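Local coordinates for DNA repair protein RAD7 (Saccharomyces cerevisiae, PDB 5ZB2) that works in the global genome repair complex, promoting nucleotide excision repair of nontranscribed DNA, and binds Elc1, at residues A[311-316]-A[336-341]; A[183-188]-A[201-206]; A[37-42]-A[72-77]; A[211-216]-A[225-230]. All coordinates share one frame; numbering follows the deposited sequence. Where two conformers were deposited one is given.

Contact 1: residues A[311-316]-A[336-341]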
loop_
_atom_site.group_PDB
_atom_site.type_symbol
_atom_site.label_atom_id
_atom_site.label_comp_id
_atom_site.label_asym_id
_atom_site.label_seq_id
_atom_site.Cartn_x
_atom_site.Cartn_y
_atom_site.Cartn_z
ATOM N N ALA A 311 41.546 0.971 37.617
ATOM C CA ALA A 311 40.207 1.301 37.144
ATOM C C ALA A 311 39.293 0.079 37.199
ATOM O O ALA A 311 38.151 0.162 37.671
ATOM C CB ALA A 311 40.277 1.860 35.725
ATOM N N ILE A 312 39.790 -1.071 36.735
ATOM C CA ILE A 312 38.975 -2.282 36.692
ATOM C C ILE A 312 38.775 -2.846 38.092
ATOM O O ILE A 312 37.692 -3.348 38.423
ATOM C CB ILE A 312 39.621 -3.323 35.758
ATOM C CG1 ILE A 312 39.885 -2.721 34.372
ATOM C CG2 ILE A 312 38.741 -4.565 35.642
ATOM C CD1 ILE A 312 38.674 -2.099 33.717
ATOM N N ILE A 313 39.813 -2.793 38.929
ATOM C CA ILE A 313 39.700 -3.315 40.289
ATOM C C ILE A 313 38.680 -2.505 41.078
ATOM O O ILE A 313 37.788 -3.062 41.727
ATOM C CB ILE A 313 41.078 -3.322 40.978
ATOM C CG1 ILE A 313 42.013 -4.304 40.263
ATOM C CG2 ILE A 313 40.948 -3.689 42.458
ATOM C CD1 ILE A 313 43.434 -4.317 40.797
ATOM N N GLU A 314 38.798 -1.175 41.036
ATOM C CA GLU A 314 37.839 -0.331 41.745
ATOM C C GLU A 314 36.420 -0.581 41.250
ATOM O O GLU A 314 35.467 -0.554 42.038
ATOM C CB GLU A 314 38.213 1.142 41.583
ATOM C CG GLU A 314 39.501 1.559 42.293
ATOM C CD GLU A 314 39.400 1.486 43.813
ATOM O OE1 GLU A 314 38.280 1.319 44.339
ATOM O OE2 GLU A 314 40.449 1.597 44.482
ATOM N N LEU A 315 36.257 -0.825 39.947
ATOM C CA LEU A 315 34.936 -1.141 39.409
ATOM C C LEU A 315 34.375 -2.407 40.048
ATOM O O LEU A 315 33.243 -2.419 40.547
ATOM C CB LEU A 315 35.011 -1.295 37.887
ATOM C CG LEU A 315 33.746 -1.806 37.184
ATOM C CD1 LEU A 315 32.599 -0.819 37.325
ATOM C CD2 LEU A 315 34.022 -2.094 35.714
ATOM N N LEU A 316 35.158 -3.487 40.043
ATOM C CA LEU A 316 34.673 -4.767 40.553
ATOM C C LEU A 316 34.421 -4.714 42.056
ATOM O O LEU A 316 33.407 -5.231 42.539
ATOM C CB LEU A 316 35.676 -5.870 40.222
ATOM C CG LEU A 316 35.966 -6.084 38.735
ATOM C CD1 LEU A 316 37.183 -6.967 38.568
ATOM C CD2 LEU A 316 34.765 -6.689 38.026
ATOM N N THR A 336 47.345 -5.631 33.409
ATOM C CA THR A 336 48.252 -6.716 33.747
ATOM C C THR A 336 47.433 -7.865 34.324
ATOM O O THR A 336 46.206 -7.793 34.424
ATOM C CB THR A 336 49.329 -6.265 34.743
ATOM O OG1 THR A 336 48.778 -6.212 36.063
ATOM C CG2 THR A 336 49.891 -4.895 34.368
ATOM N N LYS A 337 48.130 -8.932 34.718
ATOM C CA LYS A 337 47.442 -10.101 35.253
ATOM C C LYS A 337 46.699 -9.773 36.542
ATOM O O LYS A 337 45.693 -10.419 36.858
ATOM C CB LYS A 337 48.446 -11.229 35.486
ATOM C CG LYS A 337 47.818 -12.556 35.868
ATOM C CD LYS A 337 48.869 -13.652 35.935
ATOM C CE LYS A 337 48.251 -15.021 36.166
ATOM N NZ LYS A 337 49.290 -16.087 36.229
ATOM N N GLU A 338 47.162 -8.768 37.288
ATOM C CA GLU A 338 46.539 -8.447 38.568
ATOM C C GLU A 338 45.089 -8.014 38.397
ATOM O O GLU A 338 44.253 -8.292 39.264
ATOM C CB GLU A 338 47.338 -7.353 39.281
ATOM C CG GLU A 338 46.865 -7.055 40.699
ATOM C CD GLU A 338 47.043 -8.235 41.635
ATOM O OE1 GLU A 338 47.752 -9.193 41.257
ATOM O OE2 GLU A 338 46.476 -8.203 42.748
ATOM N N ALA A 339 44.769 -7.327 37.298
ATOM C CA ALA A 339 43.389 -6.917 37.066
ATOM C C ALA A 339 42.456 -8.122 37.035
ATOM O O ALA A 339 41.364 -8.086 37.614
ATOM C CB ALA A 339 43.285 -6.131 35.758
ATOM N N PHE A 340 42.871 -9.201 36.370
ATOM C CA PHE A 340 42.009 -10.366 36.234
ATOM C C PHE A 340 41.964 -11.212 37.499
ATOM O O PHE A 340 41.050 -12.031 37.649
ATOM C CB PHE A 340 42.468 -11.214 35.048
ATOM C CG PHE A 340 42.464 -10.471 33.746
ATOM C CD1 PHE A 340 41.282 -10.267 33.055
ATOM C CD2 PHE A 340 43.639 -9.965 33.215
ATOM C CE1 PHE A 340 41.273 -9.578 31.857
ATOM C CE2 PHE A 340 43.633 -9.277 32.013
ATOM C CZ PHE A 340 42.451 -9.084 31.336
ATOM N N VAL A 341 42.920 -11.030 38.413
ATOM C CA VAL A 341 42.847 -11.703 39.705
ATOM C C VAL A 341 41.539 -11.356 40.401
ATOM O O VAL A 341 40.879 -12.224 40.985
ATOM C CB VAL A 341 44.065 -11.331 40.573
ATOM C CG1 VAL A 341 43.970 -11.979 41.941
ATOM C CG2 VAL A 341 45.357 -11.752 39.889
#
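Ile313 CD1 lies over one face of the Glu338-Ala339 peptide group, 4.3 Å from Glu338 O, a loose touch. The same methyl brushes the aliphatic stem of the glutamate, 4.4 Å from Glu338 CG and short of its carboxylate. With CD1 extended away from CA (chi2 176°), the end of the isoleucine comes nearer the next helix, and its CG1 settles against Ala339 CA. That alanine is the small residue at the point of nearest approach, where the CA atoms of Ile313 and Ala339 are 6.1 Å apart. One turn further along, Leu316 CD1 lies 4.4 Å from Ala339 O. Helix 311-316 and the short, weakly bonded helix 337-341 run nearly parallel, 4° apart with axes 9.0 Å from each other, as expected of successive helices in a leucine-rich-repeat solenoid. Thr336 starts the second helix as its N-cap: OG1 accepts from Glu338 N at 3.3 Å, and Asp309, near the start of the first helix, is hydrogen-bonded to the same OG1. The Phe340 ring does not meet 311-316; it packs on Val363, Met366 and Leu367 of helix 361-370, carrying the stacking of helices on to the next one.

Contact 2: residues A[183-188]-A[201-206]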
loop_
_atom_site.group_PDB
_atom_site.type_symbol
_atom_site.label_atom_id
_atom_site.label_comp_id
_atom_site.label_asym_id
_atom_site.label_seq_id
_atom_site.Cartn_x
_atom_site.Cartn_y
_atom_site.Cartn_z
ATOM N N VAL A 183 12.511 10.536 28.144
ATOM C CA VAL A 183 13.308 9.935 29.207
ATOM C C VAL A 183 14.433 9.076 28.660
ATOM O O VAL A 183 15.233 8.547 29.447
ATOM C CB VAL A 183 12.432 9.113 30.173
ATOM C CG1 VAL A 183 11.512 10.032 30.964
ATOM C CG2 VAL A 183 11.629 8.064 29.419
ATOM N N SER A 184 14.527 8.923 27.338
ATOM C CA SER A 184 15.559 8.105 26.709
ATOM C C SER A 184 15.840 8.662 25.321
ATOM O O SER A 184 14.907 8.908 24.550
ATOM C CB SER A 184 15.119 6.642 26.627
ATOM O OG SER A 184 15.990 5.885 25.806
ATOM N N LEU A 185 17.122 8.872 25.012
ATOM C CA LEU A 185 17.527 9.499 23.760
ATOM C C LEU A 185 18.790 8.836 23.227
ATOM O O LEU A 185 19.748 8.608 23.974
ATOM C CB LEU A 185 17.775 11.000 23.942
ATOM C CG LEU A 185 18.284 11.751 22.709
ATOM C CD1 LEU A 185 17.226 11.778 21.602
ATOM C CD2 LEU A 185 18.706 13.160 23.086
ATOM N N GLY A 186 18.788 8.545 21.928
ATOM C CA GLY A 186 19.944 7.975 21.267
ATOM C C GLY A 186 20.303 8.697 19.984
ATOM O O GLY A 186 19.438 8.949 19.139
ATOM N N LEU A 187 21.581 9.039 19.835
ATOM C CA LEU A 187 22.090 9.738 18.654
ATOM C C LEU A 187 23.393 9.062 18.258
ATOM O O LEU A 187 24.404 9.216 18.952
ATOM C CB LEU A 187 22.314 11.226 18.936
ATOM C CG LEU A 187 21.102 12.004 19.456
ATOM C CD1 LEU A 187 21.504 13.396 19.946
ATOM C CD2 LEU A 187 20.038 12.102 18.373
ATOM N N SER A 188 23.379 8.316 17.154
ATOM C CA SER A 188 24.517 7.482 16.782
ATOM C C SER A 188 24.799 7.624 15.295
ATOM O O SER A 188 23.929 7.338 14.466
ATOM C CB SER A 188 24.255 6.016 17.136
ATOM O OG SER A 188 25.165 5.166 16.458
ATOM N N GLN A 201 19.470 21.975 27.628
ATOM C CA GLN A 201 18.338 22.893 27.725
ATOM C C GLN A 201 17.010 22.148 27.758
ATOM O O GLN A 201 16.105 22.516 28.518
ATOM C CB GLN A 201 18.344 23.869 26.548
ATOM C CG GLN A 201 19.606 24.688 26.405
ATOM C CD GLN A 201 19.472 25.766 25.349
ATOM O OE1 GLN A 201 18.367 26.214 25.038
ATOM N NE2 GLN A 201 20.598 26.185 24.787
ATOM N N TYR A 202 16.865 21.107 26.936
ATOM C CA TYR A 202 15.555 20.528 26.668
ATOM C C TYR A 202 15.274 19.240 27.425
ATOM O O TYR A 202 14.101 18.907 27.623
ATOM C CB TYR A 202 15.402 20.255 25.169
ATOM C CG TYR A 202 15.212 21.501 24.336
ATOM C CD1 TYR A 202 13.947 22.041 24.140
ATOM C CD2 TYR A 202 16.293 22.127 23.731
ATOM C CE1 TYR A 202 13.765 23.173 23.378
ATOM C CE2 TYR A 202 16.119 23.263 22.965
ATOM C CZ TYR A 202 14.851 23.780 22.791
ATOM O OH TYR A 202 14.666 24.908 22.027
ATOM N N LEU A 203 16.302 18.503 27.841
ATOM C CA LEU A 203 16.105 17.198 28.473
ATOM C C LEU A 203 15.923 17.414 29.971
ATOM O O LEU A 203 16.822 17.182 30.782
ATOM C CB LEU A 203 17.279 16.275 28.168
ATOM C CG LEU A 203 17.548 15.975 26.693
ATOM C CD1 LEU A 203 18.717 15.013 26.565
ATOM C CD2 LEU A 203 16.311 15.403 26.009
ATOM N N VAL A 204 14.721 17.856 30.341
ATOM C CA VAL A 204 14.434 18.280 31.708
ATOM C C VAL A 204 13.560 17.291 32.461
ATOM O O VAL A 204 13.309 17.498 33.656
ATOM C CB VAL A 204 13.791 19.680 31.730
ATOM C CG1 VAL A 204 14.721 20.698 31.076
ATOM C CG2 VAL A 204 12.435 19.664 31.038
ATOM N N ASN A 205 13.095 16.223 31.816
ATOM C CA ASN A 205 12.244 15.263 32.508
ATOM C C ASN A 205 12.974 14.694 33.717
ATOM O O ASN A 205 14.085 14.168 33.599
ATOM C CB ASN A 205 11.829 14.138 31.566
ATOM C CG ASN A 205 10.656 13.336 32.100
ATOM O OD1 ASN A 205 10.813 12.504 32.995
ATOM N ND2 ASN A 205 9.472 13.577 31.544
ATOM N N ASP A 206 12.341 14.801 34.885
ATOM C CA ASP A 206 12.949 14.364 36.136
ATOM C C ASP A 206 13.111 12.852 36.236
ATOM O O ASP A 206 13.620 12.378 37.256
ATOM C CB ASP A 206 12.113 14.872 37.313
ATOM C CG ASP A 206 12.056 16.389 37.377
ATOM O OD1 ASP A 206 13.099 17.038 37.149
ATOM O OD2 ASP A 206 10.964 16.934 37.647
#
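Leu185 and Leu203 make the apolar half of this contact, their side chains crossing at about a right angle with Leu185 CD2 3.9 Å from Leu203 CD1. The CB of each points toward the other segment. Leu185 carries CG opposite its backbone N (chi1 177°), which sends the branched end out from the strand to meet the leucine. Leu203 is the centre of an inverse gamma turn and the residue at which the chain leaves helix 199-202, so the turn itself presents this side chain to the strand.

The second kind of contact is methyl against amide. Val183 CG1 sits 3.3 Å from Asn205 OD1 and 3.6 Å from Asn205 CG, a tight van der Waals approach made obliquely. The amide is committed to other partners: ND2 donates to Ser180 O and OD1 accepts from Glu207 N, two bonds that fix its rotation and hold it against the valine. No hydrogen bond crosses between the segments.

In the solenoid, strand 184-188 lies between strands 157-161 and 210-214, with backbone bonds to both flanks, and the chain from 201 to 206 is part of the return from helix 199-202 to strand 210-214. Leu185 also touches Leu174 of helix 168-178, while Leu203 touches Leu175 of that helix and Leu230 of helix 224-234.

Contact 3: residues A[37-42]-A[72-77]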
loop_
_atom_site.group_PDB
_atom_site.type_symbol
_atom_site.label_atom_id
_atom_site.label_comp_id
_atom_site.label_asym_id
_atom_site.label_seq_id
_atom_site.Cartn_x
_atom_site.Cartn_y
_atom_site.Cartn_z
ATOM N N LYS A 37 -4.596 -18.589 12.774
ATOM C CA LYS A 37 -4.564 -19.856 12.050
ATOM C C LYS A 37 -3.170 -20.137 11.504
ATOM O O LYS A 37 -2.643 -21.244 11.656
ATOM C CB LYS A 37 -5.596 -19.841 10.920
ATOM C CG LYS A 37 -5.679 -21.136 10.113
ATOM C CD LYS A 37 -6.136 -22.313 10.963
ATOM C CE LYS A 37 -6.288 -23.576 10.125
ATOM N NZ LYS A 37 -6.729 -24.743 10.944
ATOM N N LEU A 38 -2.552 -19.140 10.867
ATOM C CA LEU A 38 -1.199 -19.323 10.345
ATOM C C LEU A 38 -0.234 -19.726 11.455
ATOM O O LEU A 38 0.542 -20.678 11.305
ATOM C CB LEU A 38 -0.723 -18.041 9.660
ATOM C CG LEU A 38 0.728 -18.029 9.173
ATOM C CD1 LEU A 38 0.975 -19.153 8.191
ATOM C CD2 LEU A 38 1.070 -16.686 8.545
ATOM N N ARG A 39 -0.265 -19.007 12.579
ATOM C CA ARG A 39 0.633 -19.330 13.683
ATOM C C ARG A 39 0.320 -20.702 14.268
ATOM O O ARG A 39 1.235 -21.472 14.586
ATOM C CB ARG A 39 0.542 -18.255 14.765
ATOM C CG ARG A 39 1.184 -16.931 14.374
ATOM C CD ARG A 39 1.083 -15.911 15.501
ATOM N NE ARG A 39 -0.262 -15.351 15.624
ATOM C CZ ARG A 39 -0.675 -14.228 15.041
ATOM N NH1 ARG A 39 0.145 -13.515 14.277
ATOM N NH2 ARG A 39 -1.919 -13.810 15.223
ATOM N N ASP A 40 -0.965 -21.029 14.418
ATOM C CA ASP A 40 -1.331 -22.321 14.991
ATOM C C ASP A 40 -0.948 -23.464 14.060
ATOM O O ASP A 40 -0.525 -24.531 14.521
ATOM C CB ASP A 40 -2.827 -22.353 15.297
ATOM C CG ASP A 40 -3.216 -21.407 16.422
ATOM O OD1 ASP A 40 -2.369 -21.141 17.301
ATOM O OD2 ASP A 40 -4.371 -20.933 16.428
ATOM N N VAL A 41 -1.080 -23.261 12.747
ATOM C CA VAL A 41 -0.743 -24.312 11.787
ATOM C C VAL A 41 0.734 -24.664 11.863
ATOM O O VAL A 41 1.118 -25.816 11.625
ATOM C CB VAL A 41 -1.147 -23.880 10.361
ATOM C CG1 VAL A 41 -0.489 -24.766 9.307
ATOM C CG2 VAL A 41 -2.659 -23.930 10.203
ATOM N N LEU A 42 1.586 -23.694 12.180
ATOM C CA LEU A 42 3.017 -23.936 12.293
ATOM C C LEU A 42 3.416 -24.427 13.678
ATOM O O LEU A 42 4.611 -24.463 13.991
ATOM C CB LEU A 42 3.795 -22.665 11.947
ATOM C CG LEU A 42 3.555 -22.096 10.544
ATOM C CD1 LEU A 42 4.275 -20.770 10.388
ATOM C CD2 LEU A 42 4.003 -23.079 9.467
ATOM N N LEU A 72 1.361 -10.345 12.783
ATOM C CA LEU A 72 0.224 -9.449 12.633
ATOM C C LEU A 72 -0.954 -9.900 13.491
ATOM O O LEU A 72 -1.166 -11.094 13.722
ATOM C CB LEU A 72 -0.209 -9.361 11.167
ATOM C CG LEU A 72 0.815 -8.792 10.180
ATOM C CD1 LEU A 72 0.232 -8.756 8.774
ATOM C CD2 LEU A 72 1.282 -7.404 10.591
ATOM N N LYS A 73 -1.728 -8.918 13.954
ATOM C CA LYS A 73 -2.917 -9.149 14.773
ATOM C C LYS A 73 -2.584 -9.968 16.024
ATOM O O LYS A 73 -3.170 -11.018 16.290
ATOM C CB LYS A 73 -4.017 -9.825 13.948
ATOM C CG LYS A 73 -4.652 -8.932 12.879
ATOM C CD LYS A 73 -5.179 -7.610 13.444
ATOM C CE LYS A 73 -6.140 -7.810 14.609
ATOM N NZ LYS A 73 -6.571 -6.510 15.202
ATOM N N THR A 74 -1.627 -9.457 16.793
ATOM C CA THR A 74 -1.299 -9.984 18.110
ATOM C C THR A 74 -1.505 -8.885 19.145
ATOM O O THR A 74 -1.680 -7.712 18.810
ATOM C CB THR A 74 0.147 -10.499 18.170
ATOM O OG1 THR A 74 1.053 -9.393 18.278
ATOM C CG2 THR A 74 0.490 -11.310 16.924
ATOM N N ASP A 75 -1.492 -9.274 20.419
ATOM C CA ASP A 75 -1.559 -8.314 21.512
ATOM C C ASP A 75 -0.176 -7.921 22.023
ATOM O O ASP A 75 -0.051 -7.439 23.154
ATOM C CB ASP A 75 -2.416 -8.866 22.657
ATOM C CG ASP A 75 -1.882 -10.168 23.215
ATOM O OD1 ASP A 75 -1.311 -10.956 22.439
ATOM O OD2 ASP A 75 -2.039 -10.405 24.432
ATOM N N LEU A 76 0.860 -8.117 21.211
ATOM C CA LEU A 76 2.216 -7.774 21.614
ATOM C C LEU A 76 2.356 -6.263 21.772
ATOM O O LEU A 76 1.759 -5.483 21.025
ATOM C CB LEU A 76 3.212 -8.300 20.580
ATOM C CG LEU A 76 4.704 -8.172 20.889
ATOM C CD1 LEU A 76 5.079 -8.946 22.142
ATOM C CD2 LEU A 76 5.522 -8.656 19.703
ATOM N N LYS A 77 3.150 -5.850 22.758
ATOM C CA LYS A 77 3.352 -4.436 23.061
ATOM C C LYS A 77 4.733 -3.928 22.679
ATOM O O LYS A 77 4.862 -2.783 22.244
ATOM C CB LYS A 77 3.117 -4.184 24.555
ATOM C CG LYS A 77 1.672 -4.395 24.990
ATOM C CD LYS A 77 1.570 -4.809 26.449
ATOM C CE LYS A 77 2.039 -3.711 27.390
ATOM N NZ LYS A 77 1.136 -2.526 27.363
#
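Arg39 grips Leu72 O end-on with both terminal nitrogens: NH1 donates at 2.8 Å with an N-H...O angle of 156°, and NH2 donates to the same oxygen at 3.2 Å, less straight at 135°. The oxygen lies at the guanidinium edge, close to its plane. Two more bonds steady the group, NH1 to Leu70 O and NH2 to Asn36 OD1. The arginine chain bends at chi3 (-76°), turning the NH1/NH2 edge of the guanidinium toward Leu72 O. Thr74 CG2 rests over one face, 3.5 Å from Arg39 NH1 and offset toward the rim. A methionine here would probably leave the carbonyls of Leu70 and Leu72 without these donors and the loop less firmly held to the helix. Thr74 keeps its methyl in place within an ST turn, OG1 accepting from Leu76 N at 3.2 Å. Further out, Lys73 ties back to the long helix through a salt bridge to Asp28, and Leu72 packs on Phe35. The end of that helix also touches Elongin-C and a second copy of Rad7. This is an arginine from a helix binding loop carbonyls, and it docks helix 8-41 onto the chain just before the first strand, 78-81, of the leucine-rich-repeat solenoid.

Contact 4: residues A[211-216]-A[225-230]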
loop_
_atom_site.group_PDB
_atom_site.type_symbol
_atom_site.label_atom_id
_atom_site.label_comp_id
_atom_site.label_asym_id
_atom_site.label_seq_id
_atom_site.Cartn_x
_atom_site.Cartn_y
_atom_site.Cartn_z
ATOM N N LEU A 211 20.816 7.768 28.010
ATOM C CA LEU A 211 21.448 8.672 27.059
ATOM C C LEU A 211 22.487 7.904 26.265
ATOM O O LEU A 211 23.364 7.257 26.850
ATOM C CB LEU A 211 22.123 9.857 27.762
ATOM C CG LEU A 211 22.915 10.773 26.819
ATOM C CD1 LEU A 211 21.966 11.530 25.917
ATOM C CD2 LEU A 211 23.803 11.722 27.591
ATOM N N CYS A 212 22.390 7.975 24.937
ATOM C CA CYS A 212 23.329 7.315 24.037
ATOM C C CYS A 212 23.808 8.321 23.002
ATOM O O CYS A 212 22.991 8.930 22.304
ATOM C CB CYS A 212 22.684 6.109 23.346
ATOM S SG CYS A 212 22.069 4.838 24.472
ATOM N N ILE A 213 25.125 8.495 22.907
ATOM C CA ILE A 213 25.739 9.359 21.900
ATOM C C ILE A 213 26.937 8.609 21.336
ATOM O O ILE A 213 27.831 8.216 22.092
ATOM C CB ILE A 213 26.183 10.720 22.467
ATOM C CG1 ILE A 213 24.994 11.464 23.086
ATOM C CG2 ILE A 213 26.831 11.556 21.367
ATOM C CD1 ILE A 213 25.357 12.792 23.762
ATOM N N GLU A 214 26.964 8.412 20.015
ATOM C CA GLU A 214 28.025 7.631 19.392
ATOM C C GLU A 214 28.537 8.321 18.136
ATOM O O GLU A 214 27.747 8.768 17.300
ATOM C CB GLU A 214 27.540 6.222 19.043
ATOM C CG GLU A 214 26.830 5.510 20.174
ATOM C CD GLU A 214 26.510 4.065 19.838
ATOM O OE1 GLU A 214 27.374 3.194 20.067
ATOM O OE2 GLU A 214 25.399 3.800 19.333
ATOM N N TYR A 215 29.861 8.387 18.009
ATOM C CA TYR A 215 30.559 8.796 16.797
ATOM C C TYR A 215 30.012 10.098 16.219
ATOM O O TYR A 215 29.456 10.107 15.114
ATOM C CB TYR A 215 30.494 7.658 15.776
ATOM C CG TYR A 215 30.887 6.348 16.415
ATOM C CD1 TYR A 215 32.189 6.134 16.832
ATOM C CD2 TYR A 215 29.950 5.351 16.648
ATOM C CE1 TYR A 215 32.559 4.958 17.448
ATOM C CE2 TYR A 215 30.308 4.167 17.262
ATOM C CZ TYR A 215 31.619 3.976 17.662
ATOM O OH TYR A 215 31.999 2.802 18.275
ATOM N N PRO A 216 30.164 11.215 16.925
ATOM C CA PRO A 216 29.841 12.512 16.322
ATOM C C PRO A 216 30.774 12.813 15.161
ATOM O O PRO A 216 31.947 12.431 15.165
ATOM C CB PRO A 216 30.045 13.501 17.474
ATOM C CG PRO A 216 31.052 12.825 18.359
ATOM C CD PRO A 216 30.738 11.359 18.274
ATOM N N GLU A 225 32.335 20.272 28.534
ATOM C CA GLU A 225 31.372 21.234 29.062
ATOM C C GLU A 225 29.937 20.779 28.818
ATOM O O GLU A 225 29.083 20.891 29.707
ATOM C CB GLU A 225 31.613 22.608 28.435
ATOM C CG GLU A 225 30.908 23.751 29.149
ATOM C CD GLU A 225 31.186 25.103 28.515
ATOM O OE1 GLU A 225 30.233 25.898 28.372
ATOM O OE2 GLU A 225 32.355 25.371 28.160
ATOM N N ILE A 226 29.653 20.262 27.621
ATOM C CA ILE A 226 28.290 19.843 27.298
ATOM C C ILE A 226 27.884 18.639 28.140
ATOM O O ILE A 226 26.761 18.575 28.653
ATOM C CB ILE A 226 28.170 19.549 25.790
ATOM C CG1 ILE A 226 28.333 20.847 24.992
ATOM C CG2 ILE A 226 26.830 18.885 25.470
ATOM C CD1 ILE A 226 28.433 20.655 23.495
ATOM N N ILE A 227 28.781 17.662 28.289
ATOM C CA ILE A 227 28.429 16.450 29.023
ATOM C C ILE A 227 28.288 16.739 30.511
ATOM O O ILE A 227 27.448 16.133 31.189
ATOM C CB ILE A 227 29.472 15.349 28.763
ATOM C CG1 ILE A 227 29.519 15.002 27.270
ATOM C CG2 ILE A 227 29.179 14.108 29.611
ATOM C CD1 ILE A 227 28.186 14.549 26.674
ATOM N N ILE A 228 29.099 17.653 31.048
ATOM C CA ILE A 228 28.967 18.024 32.455
ATOM C C ILE A 228 27.610 18.668 32.701
ATOM O O ILE A 228 26.873 18.273 33.611
ATOM C CB ILE A 228 30.121 18.948 32.879
ATOM C CG1 ILE A 228 31.438 18.171 32.857
ATOM C CG2 ILE A 228 29.868 19.534 34.275
ATOM C CD1 ILE A 228 32.669 19.047 32.930
ATOM N N ASN A 229 27.259 19.668 31.890
ATOM C CA ASN A 229 25.962 20.322 32.045
ATOM C C ASN A 229 24.824 19.321 31.905
ATOM O O ASN A 229 23.837 19.381 32.647
ATOM C CB ASN A 229 25.820 21.450 31.023
ATOM C CG ASN A 229 26.764 22.606 31.303
ATOM O OD1 ASN A 229 27.328 22.702 32.391
ATOM N ND2 ASN A 229 26.938 23.486 30.326
ATOM N N LEU A 230 24.951 18.379 30.969
ATOM C CA LEU A 230 23.918 17.361 30.809
ATOM C C LEU A 230 23.830 16.470 32.043
ATOM O O LEU A 230 22.731 16.157 32.516
ATOM C CB LEU A 230 24.203 16.533 29.558
ATOM C CG LEU A 230 23.080 15.649 29.019
ATOM C CD1 LEU A 230 21.837 16.464 28.697
ATOM C CD2 LEU A 230 23.577 14.921 27.782
#
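Leu211 points at Leu230 from its first bond: CB leaves the strand toward the helix, and CG continues outward, placed opposite the backbone N (chi1 175°). At CG the chain forks. CD1 stops 4.2 Å from Leu230 CD2, while CD2 comes to 3.2 Å from that same methyl, closer than two methyl groups normally settle; so short a value is doubtful at 2.30 Å resolution. Leu230 reaches back in the same way, its CG also opposite its own N (chi1 -165°), so the two leucines meet tip to tip. Two residues on from Leu211, Ile213 aims its CB at the helix too, and its CD1 lies 4.4 Å from Ile227 CD1, a looser touch. Both therefore point toward helix 224-234, while Cys212 between them is turned to the other side of the strand. Leu199 of helix 199-202 packs on Ile213 and Leu230, and Met253 of helix 251-261 lies on Ile227, extending the interior to both neighbouring helices. All four contacting side chains are buried and purely aliphatic, so the helix is held to the strand here by exclusion of water and fit of shape, with no hydrogen bond between the two segments.

Contacts 2 and 4 are true neighbours, their centres 10 Å apart: strands 184-188 and 210-214 pair side by side, with probable hydrogen bonds from Leu187 N to Cys212 O (2.8 Å) and from Cys212 N to Leu185 O (2.9 Å). Leu203 of contact 2 also packs on Leu230 of contact 4, so the two share one hydrophobic interior. Contact 1 lies further along the leucine-rich-repeat solenoid of this C-terminal part of Rad7, its centre about 27 Å from that of contact 4. Contact 3 is at the N-terminal end, about 48 Å from contact 1 between centres and across the chain's centre from it. Its Leu72 side chain lies about 4 Å from a bound polyethylene glycol.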